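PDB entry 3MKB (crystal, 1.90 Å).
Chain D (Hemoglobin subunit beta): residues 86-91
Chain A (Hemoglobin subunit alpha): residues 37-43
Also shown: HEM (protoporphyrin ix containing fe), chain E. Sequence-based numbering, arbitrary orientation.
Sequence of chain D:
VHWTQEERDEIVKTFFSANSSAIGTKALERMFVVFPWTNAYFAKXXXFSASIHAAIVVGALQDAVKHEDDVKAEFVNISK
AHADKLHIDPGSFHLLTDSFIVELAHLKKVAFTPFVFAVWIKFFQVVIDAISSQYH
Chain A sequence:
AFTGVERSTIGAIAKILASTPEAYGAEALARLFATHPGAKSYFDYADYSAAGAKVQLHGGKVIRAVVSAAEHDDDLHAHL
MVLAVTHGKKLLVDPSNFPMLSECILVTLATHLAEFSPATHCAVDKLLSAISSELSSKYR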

# COMPACT_ATOMS: atom_id res chain seq x y z
N LEU D 86 14.50 -12.85 14.31
CA LEU D 86 14.83 -11.42 14.13
C LEU D 86 13.63 -10.51 14.28
O LEU D 86 13.81 -9.30 14.56
CB LEU D 86 15.50 -11.20 12.77
CG LEU D 86 16.79 -12.06 12.56
CD1 LEU D 86 17.21 -11.91 11.16
CD2 LEU D 86 17.96 -11.78 13.55
N HIS D 87 12.43 -11.06 14.04
CA HIS D 87 11.15 -10.27 14.16
C HIS D 87 11.15 -8.98 13.32
O HIS D 87 10.81 -7.89 13.77
CB HIS D 87 10.74 -10.05 15.64
CG HIS D 87 10.53 -11.34 16.38
ND1 HIS D 87 11.40 -11.78 17.36
CD2 HIS D 87 9.60 -12.32 16.22
CE1 HIS D 87 11.00 -12.97 17.79
NE2 HIS D 87 9.92 -13.32 17.11
N ILE D 88 11.56 -9.14 12.08
CA ILE D 88 11.52 -8.10 11.06
C ILE D 88 10.08 -7.97 10.56
O ILE D 88 9.45 -8.94 10.12
CB ILE D 88 12.48 -8.39 9.83
CG1 ILE D 88 13.89 -8.82 10.33
CG2 ILE D 88 12.62 -7.14 8.92
CD1 ILE D 88 14.62 -7.82 11.26
N ASP D 89 9.60 -6.73 10.55
CA ASP D 89 8.35 -6.38 9.87
C ASP D 89 8.47 -6.63 8.33
O ASP D 89 9.22 -6.00 7.64
CB ASP D 89 8.04 -4.90 10.15
CG ASP D 89 6.66 -4.46 9.59
OD1 ASP D 89 6.05 -5.23 8.84
OD2 ASP D 89 6.20 -3.34 9.91
N PRO D 90 7.71 -7.58 7.78
CA PRO D 90 7.87 -7.90 6.34
C PRO D 90 7.44 -6.74 5.40
O PRO D 90 7.88 -6.63 4.26
CB PRO D 90 6.96 -9.13 6.13
CG PRO D 90 6.01 -9.16 7.33
CD PRO D 90 6.78 -8.49 8.48
N GLY D 91 6.58 -5.90 5.94
CA GLY D 91 6.15 -4.68 5.28
C GLY D 91 7.29 -3.77 5.00
O GLY D 91 7.19 -2.95 4.09
CHA HEM E . 2.09 1.64 22.70
CHB HEM E . -1.54 4.17 20.78
CHC HEM E . -1.11 1.78 16.53
CHD HEM E . 2.78 -0.45 18.28
C1A HEM E . 1.08 2.57 22.57
C2A HEM E . 0.62 3.51 23.57
C3A HEM E . -0.38 4.25 23.05
C4A HEM E . -0.61 3.74 21.69
CMA HEM E . -1.21 5.41 23.71
CAA HEM E . 1.35 3.65 24.91
CBA HEM E . 2.35 4.77 24.48
CGA HEM E . 2.99 5.44 25.66
O1A HEM E . 3.07 4.77 26.74
O2A HEM E . 3.43 6.63 25.54
C1B HEM E . -1.71 3.75 19.47
C2B HEM E . -2.65 4.33 18.53
C3B HEM E . -2.55 3.65 17.38
C4B HEM E . -1.52 2.65 17.52
CMB HEM E . -3.64 5.50 18.78
CAB HEM E . -3.31 3.90 16.05
CBB HEM E . -4.50 4.52 15.92
C1C HEM E . -0.02 0.93 16.59
C2C HEM E . 0.44 0.02 15.54
C3C HEM E . 1.52 -0.64 16.02
C4C HEM E . 1.77 -0.15 17.39
CMC HEM E . -0.32 -0.12 14.19
CAC HEM E . 2.32 -1.72 15.24
CBC HEM E . 1.68 -2.53 14.34
C1D HEM E . 2.87 -0.12 19.63
C2D HEM E . 3.77 -0.80 20.53
C3D HEM E . 3.56 -0.25 21.91
C4D HEM E . 2.58 0.81 21.71
CMD HEM E . 4.74 -1.97 20.18
CAD HEM E . 4.35 -0.74 23.19
CBD HEM E . 3.58 -1.74 24.11
CGD HEM E . 3.45 -3.20 23.63
O1D HEM E . 4.47 -3.87 23.22
O2D HEM E . 2.32 -3.77 23.67
NA HEM E . 0.31 2.74 21.47
NB HEM E . -1.02 2.70 18.82
NC HEM E . 0.83 0.79 17.65
ND HEM E . 2.16 0.84 20.36
FE HEM E . 0.54 1.79 19.58
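Chain A (37-43) PGAKSYF

Residues 37-42 of chain A form a 3-10 segment, which lies against an irregular stretch of chain D. The two run in opposite directions: Gly A38 is nearest Asp D89 and Ser A41 is nearest His D87, with CA atoms 5.4 and 4.7 Å apart.

Pro A37 makes no contact, but Pro A37 O accepts a backbone hydrogen bond from Lys A40 N at 3.0 Å. Gly A38 packs closely on Pro D90, with Gly A38 CA 3.4 Å from Pro D90 CD. A CB here would clash with Pro D90 CG, so the close fit relies on glycine. Ala A39 points away. Lys A40 starts sideways and its end leads away.

Ser A41 points toward chain D and has the largest covered area. Its chi1 is p, and Ser A41 OG donates to Gly A38 O at 2.8 Å. Ser A41 CB lies 3.5 Å from His D87 O, and Ser A41 OG is 3.4 Å from Asp D89 CA. One water donates to both Ser A41 OG (2.9 Å) and His D87 O (3.1 Å).

Tyr A42 CB points away, yet the ring reaches back. Tyr A42 OH donates to Asp D89 OD2 at 2.7 Å, the only direct hydrogen bond between the stretches. Phe A43 leaves the 3-10 segment. Phe A43 CE2 approaches HEM CMD at 3.3 Å.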

# COMPACT_ATOMS: atom_id res chain seq x y z
N PRO A 37 -0.06 -10.96 9.72
CA PRO A 37 0.80 -11.51 10.77
C PRO A 37 2.15 -10.78 10.90
O PRO A 37 2.77 -10.93 11.92
CB PRO A 37 1.03 -12.99 10.32
CG PRO A 37 -0.05 -13.26 9.36
CD PRO A 37 -0.36 -11.97 8.69
N GLY A 38 2.50 -9.95 9.91
CA GLY A 38 3.78 -9.22 9.89
C GLY A 38 3.75 -8.25 11.06
O GLY A 38 4.78 -7.94 11.64
N ALA A 39 2.54 -7.80 11.41
CA ALA A 39 2.38 -6.87 12.54
C ALA A 39 2.72 -7.50 13.89
O ALA A 39 2.98 -6.80 14.86
CB ALA A 39 0.96 -6.31 12.56
N LYS A 40 2.67 -8.82 14.01
CA LYS A 40 3.09 -9.48 15.25
C LYS A 40 4.56 -9.18 15.62
O LYS A 40 4.95 -9.34 16.77
CB LYS A 40 2.88 -10.99 15.15
CG LYS A 40 1.44 -11.31 14.99
CD LYS A 40 1.16 -12.75 15.34
CE LYS A 40 1.44 -13.62 14.23
NZ LYS A 40 1.62 -14.98 14.86
N SER A 41 5.34 -8.75 14.64
CA SER A 41 6.79 -8.58 14.77
C SER A 41 7.17 -7.55 15.81
O SER A 41 8.25 -7.65 16.40
CB SER A 41 7.39 -8.23 13.42
OG SER A 41 7.02 -6.89 13.01
N TYR A 42 6.29 -6.57 16.06
CA TYR A 42 6.47 -5.54 17.08
C TYR A 42 6.23 -5.96 18.52
O TYR A 42 6.58 -5.21 19.43
CB TYR A 42 5.53 -4.33 16.79
CG TYR A 42 5.93 -3.66 15.50
CD1 TYR A 42 7.04 -2.80 15.47
CD2 TYR A 42 5.24 -3.93 14.32
CE1 TYR A 42 7.45 -2.22 14.32
CE2 TYR A 42 5.64 -3.37 13.12
CZ TYR A 42 6.77 -2.51 13.12
OH TYR A 42 7.20 -1.92 11.97
N PHE A 43 5.62 -7.12 18.73
CA PHE A 43 5.06 -7.47 20.05
C PHE A 43 5.57 -8.82 20.55
O PHE A 43 5.45 -9.82 19.86
CB PHE A 43 3.53 -7.54 19.91
CG PHE A 43 2.93 -6.29 19.33
CD1 PHE A 43 2.63 -6.22 17.99
CD2 PHE A 43 2.71 -5.16 20.14
CE1 PHE A 43 2.09 -5.06 17.44
CE2 PHE A 43 2.18 -4.01 19.61
CZ PHE A 43 1.86 -3.97 18.22
O HOH W 1 9.16 -5.21 13.90